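Local coordinates for tungstate ABC transporter, periplasmic tungstate-binding protein (Geobacter sulfurreducens, PDB 3LR1) that probably captures tungstate in the periplasm and delivers it to the membrane components of an ABC transporter, at residues Val55-Val60 / Asp215-Leu220; Lys68-Gly73 / Gly200-Asn205; Val148-Gly153 / Ile158-Glu163; Gln152-Val157 / Ala166-Asp171. One frame throughout, in Å; residues are numbered along the deposited sequence.

Contact 1: residues Val55-Val60 / Asp215-Leu220; sequences VDVVFV and DLAMKL
V57 and A217 meet methyl to methyl where strand 57-60 starts beneath helix 214-224. V57 turns its two branches to different targets on the helix. CG2, which lies opposite the carbonyl carbon and beside the backbone N, runs at A217 CB and stops 3.3 Å from it, tighter than ordinary van der Waals contact; A217 CA is 3.8 Å from the same V57 CG2, so this methyl sits against the helix backbone as well. CG1 extends trans to the backbone N (chi1 -179°) and reaches one turn further along, where it lies 4.4 Å from L220 CD2, a much looser meeting. The small side chain of A217 lets strand and helix come together, with the CA atoms of V57 and A217 6.0 Å apart. This is the helix-on-sheet layering of a periplasmic binding protein lobe: strand 57-60 runs between strand 6-12, parallel to it, and strand 197-204, antiparallel to it. Helix 214-224 spreads over this group, L220 also touching L7 and A217 touching A203. Beside the valine, the backbone oxygen D56 O comes within 3.7 Å of A217 CB. The carboxylate of D56 is engaged elsewhere: OD1 accepts a bond from the backbone N of K213, immediately before the helix, and OD2 one from the backbone N of K8.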
loop_
_atom_site.group_PDB
_atom_site.type_symbol
_atom_site.label_atom_id
_atom_site.label_comp_id
_atom_site.label_asym_id
_atom_site.label_seq_id
_atom_site.Cartn_x
_atom_site.Cartn_y
_atom_site.Cartn_z
ATOM N N VAL A 55 -6.403 -0.209 -17.918
ATOM C CA VAL A 55 -6.531 1.002 -17.132
ATOM C C VAL A 55 -5.657 2.106 -17.703
ATOM O O VAL A 55 -4.783 1.856 -18.543
ATOM C CB VAL A 55 -6.154 0.773 -15.654
ATOM C CG1 VAL A 55 -7.180 -0.211 -14.998
ATOM C CG2 VAL A 55 -4.656 0.270 -15.494
ATOM N N ASP A 56 -5.891 3.346 -17.247
ATOM C CA ASP A 56 -5.141 4.524 -17.754
ATOM C C ASP A 56 -3.999 4.997 -16.801
ATOM O O ASP A 56 -3.048 5.660 -17.214
ATOM C CB ASP A 56 -6.155 5.650 -17.952
ATOM C CG ASP A 56 -7.366 5.228 -18.763
ATOM O OD1 ASP A 56 -7.166 4.920 -19.983
ATOM O OD2 ASP A 56 -8.508 5.252 -18.197
ATOM N N VAL A 57 -4.158 4.669 -15.513
ATOM C CA VAL A 57 -3.221 5.040 -14.463
ATOM C C VAL A 57 -3.033 3.887 -13.504
ATOM O O VAL A 57 -3.981 3.140 -13.245
ATOM C CB VAL A 57 -3.789 6.249 -13.698
ATOM C CG1 VAL A 57 -2.840 6.694 -12.586
ATOM C CG2 VAL A 57 -3.952 7.383 -14.576
ATOM N N VAL A 58 -1.809 3.730 -12.986
ATOM C CA VAL A 58 -1.507 2.741 -11.995
ATOM C C VAL A 58 -1.013 3.457 -10.771
ATOM O O VAL A 58 -0.125 4.290 -10.887
ATOM C CB VAL A 58 -0.457 1.685 -12.529
ATOM C CG1 VAL A 58 -0.059 0.717 -11.459
ATOM C CG2 VAL A 58 -1.013 0.942 -13.748
ATOM N N PHE A 59 -1.516 3.071 -9.595
ATOM C CA PHE A 59 -1.114 3.722 -8.322
ATOM C C PHE A 59 -0.835 2.636 -7.273
ATOM O O PHE A 59 -1.768 2.014 -6.724
ATOM C CB PHE A 59 -2.208 4.677 -7.864
ATOM C CG PHE A 59 -1.941 5.363 -6.547
ATOM C CD1 PHE A 59 -0.834 6.102 -6.348
ATOM C CD2 PHE A 59 -2.826 5.261 -5.537
ATOM C CE1 PHE A 59 -0.618 6.811 -5.155
ATOM C CE2 PHE A 59 -2.627 5.961 -4.322
ATOM C CZ PHE A 59 -1.505 6.715 -4.156
ATOM N N VAL A 60 0.429 2.398 -7.007
ATOM C CA VAL A 60 0.823 1.259 -6.182
ATOM C C VAL A 60 2.023 1.614 -5.341
ATOM O O VAL A 60 2.711 2.581 -5.606
ATOM C CB VAL A 60 1.173 0.008 -7.009
ATOM C CG1 VAL A 60 -0.100 -0.570 -7.742
ATOM C CG2 VAL A 60 2.313 0.282 -7.972
ATOM N N ASP A 215 -3.967 12.068 -21.500
ATOM C CA ASP A 215 -3.992 13.480 -21.179
ATOM C C ASP A 215 -4.725 13.642 -19.831
ATOM O O ASP A 215 -4.265 14.379 -18.932
ATOM C CB ASP A 215 -4.589 14.293 -22.366
ATOM C CG ASP A 215 -3.711 14.211 -23.689
ATOM O OD1 ASP A 215 -2.466 14.348 -23.642
ATOM O OD2 ASP A 215 -4.254 14.039 -24.807
ATOM N N LEU A 216 -5.813 12.883 -19.641
ATOM C CA LEU A 216 -6.541 12.920 -18.393
ATOM C C LEU A 216 -5.716 12.265 -17.251
ATOM O O LEU A 216 -5.671 12.765 -16.103
ATOM C CB LEU A 216 -7.854 12.199 -18.564
ATOM C CG LEU A 216 -9.089 12.492 -17.732
ATOM C CD1 LEU A 216 -9.293 14.054 -17.477
ATOM C CD2 LEU A 216 -10.360 11.943 -18.437
ATOM N N ALA A 217 -5.016 11.167 -17.586
ATOM C CA ALA A 217 -4.070 10.554 -16.607
ATOM C C ALA A 217 -3.037 11.569 -16.128
ATOM O O ALA A 217 -2.744 11.663 -14.932
ATOM C CB ALA A 217 -3.405 9.294 -17.160
HETATM N N MSE A 218 -2.483 12.324 -17.071
HETATM C CA MSE A 218 -1.455 13.288 -16.733
HETATM C C MSE A 218 -2.033 14.423 -15.838
HETATM O O MSE A 218 -1.364 14.896 -14.890
HETATM C CB MSE A 218 -0.786 13.766 -17.993
HETATM C CG MSE A 218 0.174 12.732 -18.625
HETATM SE SE MSE A 218 1.548 12.022 -17.404
HETATM C CE MSE A 218 0.467 11.313 -15.937
ATOM N N LYS A 219 -3.290 14.783 -16.081
ATOM C CA LYS A 219 -3.930 15.761 -15.197
ATOM C C LYS A 219 -4.091 15.251 -13.811
ATOM O O LYS A 219 -3.868 15.991 -12.846
ATOM C CB LYS A 219 -5.221 16.232 -15.753
ATOM C CG LYS A 219 -5.045 17.228 -16.890
ATOM C CD LYS A 219 -6.354 17.362 -17.666
ATOM C CE LYS A 219 -6.299 18.503 -18.639
ATOM N NZ LYS A 219 -7.417 18.335 -19.642
ATOM N N LEU A 220 -4.447 13.962 -13.705
ATOM C CA LEU A 220 -4.565 13.333 -12.419
ATOM C C LEU A 220 -3.246 13.338 -11.673
ATOM O O LEU A 220 -3.203 13.701 -10.468
ATOM C CB LEU A 220 -5.167 11.942 -12.502
ATOM C CG LEU A 220 -5.339 11.266 -11.136
ATOM C CD1 LEU A 220 -6.416 11.996 -10.224
ATOM C CD2 LEU A 220 -5.707 9.769 -11.301
#

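Contact 2: residues Lys68-Gly73 / Gly200-Asn205; sequences KFVADG and GIMAVN
The side-chain amide of N205 reaches across to G73, the residue that ends helix 63-71 in a Schellman motif, and donates from ND2 to G73 O at 2.9 Å. The bond is nearly straight, 161° at the hydrogen, and the acceptor lies almost in the amide plane of N205, while the donor is tilted somewhat from the carbonyl plane of G73. The other end of the amide is used too, OD1 accepting from the backbone N of K207; with both ends engaged, its rotation is fixed. Were a leucine here, similar in bulk but without an amide, G73 O would probably lose this donor and K207 N its acceptor, leaving the end of the helix less firmly tied to the strand. Deeper in, selenomethionine M202 bends its chain at the selenium (chi3 -74°) and packs against two helix residues. Its CE lies 3.8 Å from F69 CD2, and SE stands 5.0 Å from the centroid of the F69 ring, 66° off the ring normal, an oblique Met-aromatic contact. V70 CG2 also approaches the selenium, 3.9 Å from M202 SE. F69 and M202 both also pack on V58 of strand 57-60 and on L47 of helix 43-51, so helix 63-71 is laid against this part of the sheet. A polarisable, apolar selenium contact thus fills the interior side of the joint, and a single directional amide bond fixes its more exposed end.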
loop_
_atom_site.group_PDB
_atom_site.type_symbol
_atom_site.label_atom_id
_atom_site.label_comp_id
_atom_site.label_asym_id
_atom_site.label_seq_id
_atom_site.Cartn_x
_atom_site.Cartn_y
_atom_site.Cartn_z
ATOM N N LYS A 68 10.199 -1.756 -13.048
ATOM C CA LYS A 68 10.116 -2.668 -14.173
ATOM C C LYS A 68 9.040 -2.243 -15.155
ATOM O O LYS A 68 9.211 -2.343 -16.319
ATOM C CB LYS A 68 9.876 -4.124 -13.700
ATOM C CG LYS A 68 9.945 -5.123 -14.822
ATOM C CD LYS A 68 9.915 -6.584 -14.386
ATOM C CE LYS A 68 9.930 -7.504 -15.587
ATOM N NZ LYS A 68 8.675 -7.480 -16.361
ATOM N N PHE A 69 7.913 -1.780 -14.647
ATOM C CA PHE A 69 6.778 -1.336 -15.461
ATOM C C PHE A 69 7.176 -0.160 -16.343
ATOM O O PHE A 69 6.790 -0.083 -17.513
ATOM C CB PHE A 69 5.633 -0.993 -14.514
ATOM C CG PHE A 69 4.294 -0.750 -15.169
ATOM C CD1 PHE A 69 3.501 -1.794 -15.542
ATOM C CD2 PHE A 69 3.819 0.509 -15.344
ATOM C CE1 PHE A 69 2.214 -1.552 -16.138
ATOM C CE2 PHE A 69 2.572 0.781 -15.934
ATOM C CZ PHE A 69 1.779 -0.255 -16.312
ATOM N N VAL A 70 7.965 0.736 -15.767
ATOM C CA VAL A 70 8.525 1.868 -16.481
ATOM C C VAL A 70 9.594 1.426 -17.475
ATOM O O VAL A 70 9.551 1.825 -18.637
ATOM C CB VAL A 70 9.043 2.986 -15.563
ATOM C CG1 VAL A 70 9.943 4.025 -16.348
ATOM C CG2 VAL A 70 7.923 3.704 -14.741
ATOM N N ALA A 71 10.516 0.573 -17.044
ATOM C CA ALA A 71 11.593 0.055 -17.894
ATOM C C ALA A 71 11.039 -0.696 -19.100
ATOM O O ALA A 71 11.570 -0.591 -20.224
ATOM C CB ALA A 71 12.539 -0.865 -17.082
ATOM N N ASP A 72 9.954 -1.423 -18.848
ATOM C CA ASP A 72 9.268 -2.181 -19.878
ATOM C C ASP A 72 8.452 -1.320 -20.844
ATOM O O ASP A 72 7.931 -1.826 -21.834
ATOM C CB ASP A 72 8.320 -3.191 -19.220
ATOM C CG ASP A 72 9.017 -4.396 -18.629
ATOM O OD1 ASP A 72 10.249 -4.631 -18.782
ATOM O OD2 ASP A 72 8.279 -5.149 -17.953
ATOM N N GLY A 73 8.376 -0.018 -20.602
ATOM C CA GLY A 73 7.695 0.876 -21.497
ATOM C C GLY A 73 6.225 1.049 -21.217
ATOM O O GLY A 73 5.561 1.773 -21.953
ATOM N N GLY A 200 4.036 5.058 -5.962
ATOM C CA GLY A 200 4.179 5.550 -7.322
ATOM C C GLY A 200 2.856 5.645 -8.094
ATOM O O GLY A 200 2.023 4.754 -8.029
ATOM N N ILE A 201 2.663 6.762 -8.778
ATOM C CA ILE A 201 1.532 6.999 -9.645
ATOM C C ILE A 201 2.112 7.174 -11.055
ATOM O O ILE A 201 3.094 7.897 -11.226
ATOM C CB ILE A 201 0.623 8.187 -9.162
ATOM C CG1 ILE A 201 -0.705 8.128 -9.923
ATOM C CG2 ILE A 201 1.326 9.579 -9.280
ATOM C CD1 ILE A 201 -1.827 9.029 -9.325
HETATM N N MSE A 202 1.545 6.459 -12.036
HETATM C CA MSE A 202 2.145 6.344 -13.390
HETATM C C MSE A 202 1.021 6.311 -14.397
HETATM O O MSE A 202 -0.036 5.751 -14.115
HETATM C CB MSE A 202 2.964 5.056 -13.541
HETATM C CG MSE A 202 4.011 4.855 -12.542
HETATM SE SE MSE A 202 4.703 3.060 -12.600
HETATM C CE MSE A 202 3.380 1.884 -11.831
ATOM N N ALA A 203 1.254 6.918 -15.548
ATOM C CA ALA A 203 0.343 6.894 -16.677
ATOM C C ALA A 203 0.728 5.719 -17.569
ATOM O O ALA A 203 1.946 5.453 -17.797
ATOM C CB ALA A 203 0.391 8.227 -17.426
ATOM N N VAL A 204 -0.301 5.005 -18.055
ATOM C CA VAL A 204 -0.157 3.916 -19.006
ATOM C C VAL A 204 0.224 4.567 -20.346
ATOM O O VAL A 204 -0.379 5.585 -20.769
ATOM C CB VAL A 204 -1.431 3.092 -19.138
ATOM C CG1 VAL A 204 -1.290 2.053 -20.255
ATOM C CG2 VAL A 204 -1.706 2.377 -17.797
ATOM N N ASN A 205 1.242 4.016 -20.979
ATOM C CA ASN A 205 1.879 4.653 -22.156
ATOM C C ASN A 205 1.016 4.577 -23.415
ATOM O O ASN A 205 0.786 3.505 -23.937
ATOM C CB ASN A 205 3.222 3.984 -22.387
ATOM C CG ASN A 205 4.030 4.649 -23.427
ATOM O OD1 ASN A 205 3.579 5.594 -24.063
ATOM N ND2 ASN A 205 5.225 4.139 -23.652
#

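Contact 3: residues Val148-Gly153 / Ile158-Glu163; sequences VEAGQG and ITMATE
This is a surface packing contact within a beta-alpha unit: selenomethionine M160 of helix 154-164 reaches back over A150 and Q152 in the loop that leads from strand 147-149 into the helix. With the following strand 167-171 the unit forms a beta-alpha-beta crossover, strands 147-149 and 167-171 both running parallel to strand 118-120 between them. M160 leaves the helix with CG trans to the backbone N (chi1 -170°) and stays extended to the selenium, then turns its methyl at chi3 -35°. That turn places CE 3.3 Å from A150 CB, closer than usual for two carbons. The Q152 side chain crosses that of M160 at about a right angle, bringing Q152 NE2 to 3.7 Å from M160 CE. Towards the strand the fit is looser, V148 CG1 standing 4.5 Å from M160 SE. Beneath them V148, A150 and M160 all touch I119 of strand 118-120. No hydrogen bond joins the two segments; the polar tie nearby is from R121 NE to the backbone oxygen of Q152. What holds M160 against the loop is therefore dispersion and shape, with one long side chain doing nearly all the touching.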
loop_
_atom_site.group_PDB
_atom_site.type_symbol
_atom_site.label_atom_id
_atom_site.label_comp_id
_atom_site.label_asym_id
_atom_site.label_seq_id
_atom_site.Cartn_x
_atom_site.Cartn_y
_atom_site.Cartn_z
ATOM N N VAL A 148 4.361 -16.816 9.830
ATOM C CA VAL A 148 3.327 -17.260 8.884
ATOM C C VAL A 148 3.308 -16.437 7.623
ATOM O O VAL A 148 3.369 -15.204 7.691
ATOM C CB VAL A 148 1.935 -17.103 9.474
ATOM C CG1 VAL A 148 0.900 -17.712 8.502
ATOM C CG2 VAL A 148 1.884 -17.717 10.865
ATOM N N GLU A 149 3.179 -17.075 6.474
ATOM C CA GLU A 149 3.133 -16.322 5.223
ATOM C C GLU A 149 1.732 -16.424 4.645
ATOM O O GLU A 149 1.373 -17.454 4.125
ATOM C CB GLU A 149 4.166 -16.892 4.255
ATOM C CG GLU A 149 5.577 -17.013 4.843
ATOM C CD GLU A 149 6.576 -17.327 3.774
ATOM O OE1 GLU A 149 6.578 -18.487 3.295
ATOM O OE2 GLU A 149 7.327 -16.409 3.386
ATOM N N ALA A 150 0.922 -15.371 4.729
ATOM C CA ALA A 150 -0.501 -15.497 4.378
ATOM C C ALA A 150 -0.813 -15.567 2.873
ATOM O O ALA A 150 -1.772 -16.200 2.462
ATOM C CB ALA A 150 -1.304 -14.331 5.004
ATOM N N GLY A 151 -0.084 -14.791 2.072
ATOM C CA GLY A 151 -0.384 -14.684 0.630
ATOM C C GLY A 151 -1.721 -13.985 0.340
ATOM O O GLY A 151 -2.440 -14.365 -0.590
ATOM N N GLN A 152 -2.010 -12.951 1.140
ATOM C CA GLN A 152 -3.232 -12.139 1.056
ATOM C C GLN A 152 -2.908 -10.681 1.290
ATOM O O GLN A 152 -1.810 -10.344 1.775
ATOM C CB GLN A 152 -4.259 -12.567 2.105
ATOM C CG GLN A 152 -4.829 -13.913 1.808
ATOM C CD GLN A 152 -6.112 -14.237 2.594
ATOM O OE1 GLN A 152 -7.241 -13.878 2.178
ATOM N NE2 GLN A 152 -5.944 -14.944 3.701
ATOM N N GLY A 153 -3.902 -9.842 0.986
ATOM C CA GLY A 153 -3.798 -8.395 1.189
ATOM C C GLY A 153 -3.759 -7.967 2.627
ATOM O O GLY A 153 -3.854 -8.779 3.506
ATOM N N ILE A 158 -4.704 -8.385 8.665
ATOM C CA ILE A 158 -5.110 -7.795 9.960
ATOM C C ILE A 158 -6.161 -8.693 10.600
ATOM O O ILE A 158 -6.130 -8.982 11.831
ATOM C CB ILE A 158 -5.632 -6.351 9.823
ATOM C CG1 ILE A 158 -4.492 -5.427 9.374
ATOM C CG2 ILE A 158 -6.272 -5.930 11.154
ATOM C CD1 ILE A 158 -4.939 -3.956 8.919
ATOM N N THR A 159 -7.082 -9.217 9.798
ATOM C CA THR A 159 -8.056 -10.149 10.373
ATOM C C THR A 159 -7.419 -11.418 10.912
ATOM O O THR A 159 -7.823 -11.902 11.964
ATOM C CB THR A 159 -9.111 -10.500 9.302
ATOM O OG1 THR A 159 -9.755 -9.305 8.905
ATOM C CG2 THR A 159 -10.186 -11.467 9.793
HETATM N N MSE A 160 -6.484 -12.014 10.165
HETATM C CA MSE A 160 -5.845 -13.257 10.615
HETATM C C MSE A 160 -5.004 -12.944 11.859
HETATM O O MSE A 160 -5.066 -13.674 12.805
HETATM C CB MSE A 160 -4.970 -13.843 9.516
HETATM C CG MSE A 160 -4.449 -15.292 9.806
HETATM SE SE MSE A 160 -3.170 -15.874 8.407
HETATM C CE MSE A 160 -3.963 -14.996 6.851
ATOM N N ALA A 161 -4.261 -11.833 11.875
ATOM C CA ALA A 161 -3.475 -11.487 13.093
ATOM C C ALA A 161 -4.394 -11.393 14.278
ATOM O O ALA A 161 -4.052 -11.895 15.315
ATOM C CB ALA A 161 -2.683 -10.217 12.960
ATOM N N THR A 162 -5.580 -10.822 14.081
ATOM C CA THR A 162 -6.512 -10.579 15.165
ATOM C C THR A 162 -7.048 -11.905 15.749
ATOM O O THR A 162 -7.014 -12.146 16.987
ATOM C CB THR A 162 -7.716 -9.715 14.676
ATOM O OG1 THR A 162 -7.248 -8.533 14.026
ATOM C CG2 THR A 162 -8.621 -9.309 15.887
ATOM N N GLU A 163 -7.441 -12.802 14.860
ATOM C CA GLU A 163 -7.889 -14.140 15.284
ATOM C C GLU A 163 -6.783 -14.897 16.029
ATOM O O GLU A 163 -7.033 -15.550 17.049
ATOM C CB GLU A 163 -8.382 -14.935 14.072
ATOM C CG GLU A 163 -9.606 -14.325 13.408
ATOM C CD GLU A 163 -10.187 -15.200 12.309
ATOM O OE1 GLU A 163 -10.490 -16.351 12.648
ATOM O OE2 GLU A 163 -10.371 -14.739 11.144
#

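Contact 4: residues Gln152-Val157 / Ala166-Asp171; sequences QGMGPV and AYTLTD
M154 folds its side chain along strand 167-171, lying over T170 at about a right angle. With CG trans to the backbone N (chi1 -165°), M154 CG comes to 3.4 Å from both T170 OG1 and D171 OD1. Bends at chi2 (75°) and at chi3, which is away from a staggered value, then carry SE past T170 and set the methyl CE 3.3 Å from L169 O. The T170 hydroxyl, opposite its own backbone N (chi1 -176°), faces the selenomethionine while OG1 donates to D171 O at 2.9 Å. A valine in its place would probably leave D171 O without that donor and put a methyl where M154 now meets an oxygen. One helical turn later V157 CG1 comes 3.2 Å from T168 OG1, a hydroxyl that is also hydrogen-bonded to I119 O. D171 is the N-cap of helix 172-178, its side chain capping a backbone N there; OD1 is also bonded to T174 OG1, and OD2 accepts from N84 ND2. The D171 side chain lies about 6 Å from a bound tungsten ion. A strand ending in an N-cap residue close to the tungsten is consistent with the anion pocket between the lobes of periplasmic binding proteins.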
loop_
_atom_site.group_PDB
_atom_site.type_symbol
_atom_site.label_atom_id
_atom_site.label_comp_id
_atom_site.label_asym_id
_atom_site.label_seq_id
_atom_site.Cartn_x
_atom_site.Cartn_y
_atom_site.Cartn_z
ATOM N N GLN A 152 -2.010 -12.951 1.140
ATOM C CA GLN A 152 -3.232 -12.139 1.056
ATOM C C GLN A 152 -2.908 -10.681 1.290
ATOM O O GLN A 152 -1.810 -10.344 1.775
ATOM C CB GLN A 152 -4.259 -12.567 2.105
ATOM C CG GLN A 152 -4.829 -13.913 1.808
ATOM C CD GLN A 152 -6.112 -14.237 2.594
ATOM O OE1 GLN A 152 -7.241 -13.878 2.178
ATOM N NE2 GLN A 152 -5.944 -14.944 3.701
ATOM N N GLY A 153 -3.902 -9.842 0.986
ATOM C CA GLY A 153 -3.798 -8.395 1.189
ATOM C C GLY A 153 -3.759 -7.967 2.627
ATOM O O GLY A 153 -3.854 -8.779 3.506
HETATM N N MSE A 154 -3.603 -6.673 2.862
HETATM C CA MSE A 154 -3.431 -6.180 4.217
HETATM C C MSE A 154 -4.656 -6.459 5.104
HETATM O O MSE A 154 -4.529 -6.800 6.290
HETATM C CB MSE A 154 -3.082 -4.698 4.174
HETATM C CG MSE A 154 -2.559 -4.178 5.431
HETATM SE SE MSE A 154 -0.741 -4.814 5.612
HETATM C CE MSE A 154 -1.039 -6.170 7.044
ATOM N N GLY A 155 -5.840 -6.264 4.547
ATOM C CA GLY A 155 -7.080 -6.426 5.279
ATOM C C GLY A 155 -7.203 -7.823 5.831
ATOM O O GLY A 155 -7.416 -8.043 7.050
ATOM N N PRO A 156 -7.061 -8.813 4.952
ATOM C CA PRO A 156 -7.136 -10.189 5.481
ATOM C C PRO A 156 -6.004 -10.538 6.445
ATOM O O PRO A 156 -6.185 -11.387 7.320
ATOM C CB PRO A 156 -7.056 -11.060 4.229
ATOM C CG PRO A 156 -7.483 -10.163 3.111
ATOM C CD PRO A 156 -7.443 -8.729 3.542
ATOM N N VAL A 157 -4.834 -9.901 6.284
ATOM C CA VAL A 157 -3.774 -10.179 7.239
ATOM C C VAL A 157 -4.128 -9.587 8.617
ATOM O O VAL A 157 -3.916 -10.229 9.614
ATOM C CB VAL A 157 -2.398 -9.735 6.698
ATOM C CG1 VAL A 157 -1.385 -9.639 7.855
ATOM C CG2 VAL A 157 -1.982 -10.804 5.571
ATOM N N ALA A 166 -1.753 -12.408 17.005
ATOM C CA ALA A 166 -0.411 -12.332 16.426
ATOM C C ALA A 166 -0.057 -10.865 16.231
ATOM O O ALA A 166 -0.906 -9.952 16.384
ATOM C CB ALA A 166 -0.328 -13.112 15.063
ATOM N N TYR A 167 1.235 -10.648 15.959
ATOM C CA TYR A 167 1.730 -9.384 15.515
ATOM C C TYR A 167 1.774 -9.389 13.983
ATOM O O TYR A 167 1.831 -10.428 13.345
ATOM C CB TYR A 167 3.136 -9.155 16.058
ATOM C CG TYR A 167 3.263 -9.079 17.545
ATOM C CD1 TYR A 167 3.377 -7.841 18.179
ATOM C CD2 TYR A 167 3.380 -10.224 18.333
ATOM C CE1 TYR A 167 3.537 -7.751 19.554
ATOM C CE2 TYR A 167 3.547 -10.121 19.724
ATOM C CZ TYR A 167 3.633 -8.887 20.318
ATOM O OH TYR A 167 3.821 -8.766 21.713
ATOM N N THR A 168 1.721 -8.206 13.404
ATOM C CA THR A 168 1.896 -8.037 11.992
ATOM C C THR A 168 2.394 -6.623 11.697
ATOM O O THR A 168 2.102 -5.667 12.477
ATOM C CB THR A 168 0.584 -8.385 11.185
ATOM O OG1 THR A 168 0.940 -8.510 9.791
ATOM C CG2 THR A 168 -0.512 -7.321 11.341
ATOM N N LEU A 169 3.125 -6.499 10.585
ATOM C CA LEU A 169 3.548 -5.255 10.031
ATOM C C LEU A 169 2.435 -4.811 9.087
ATOM O O LEU A 169 2.004 -5.576 8.213
ATOM C CB LEU A 169 4.877 -5.406 9.282
ATOM C CG LEU A 169 5.427 -4.145 8.665
ATOM C CD1 LEU A 169 6.103 -3.218 9.779
ATOM C CD2 LEU A 169 6.405 -4.509 7.511
ATOM N N THR A 170 1.907 -3.610 9.334
ATOM C CA THR A 170 0.802 -3.069 8.545
ATOM C C THR A 170 1.048 -1.622 8.176
ATOM O O THR A 170 1.686 -0.890 8.907
ATOM C CB THR A 170 -0.600 -3.211 9.283
ATOM O OG1 THR A 170 -1.653 -2.741 8.424
ATOM C CG2 THR A 170 -0.668 -2.425 10.587
ATOM N N ASP A 171 0.551 -1.186 7.006
ATOM C CA ASP A 171 0.489 0.256 6.761
ATOM C C ASP A 171 -0.587 0.850 7.734
ATOM O O ASP A 171 -1.575 0.180 8.053
ATOM C CB ASP A 171 0.151 0.527 5.315
ATOM C CG ASP A 171 -1.272 0.218 5.007
ATOM O OD1 ASP A 171 -1.583 -0.980 4.834
ATOM O OD2 ASP A 171 -2.089 1.202 4.928
#

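In the fold
From the N terminus, residues 55-60 open contact 1, which closes only at 215-220 and so spans most of the chain. Contact 2, from 68-73 to 200-205, lies wholly within that span, and the two touch through probable backbone hydrogen bonds between strands 57-60 and 197-204. Both lie on one side of the chain's centre. Contacts 3 and 4 fall inside both long loops, on the opposite side of the centre, 27 to 31 Å away, centre to centre. They are short-range and overlap, sharing Q152 and G153: contact 3 joins the end of strand 147-149 and the loop after it to helix 154-164, and contact 4 joins the start of that helix to strand 167-171.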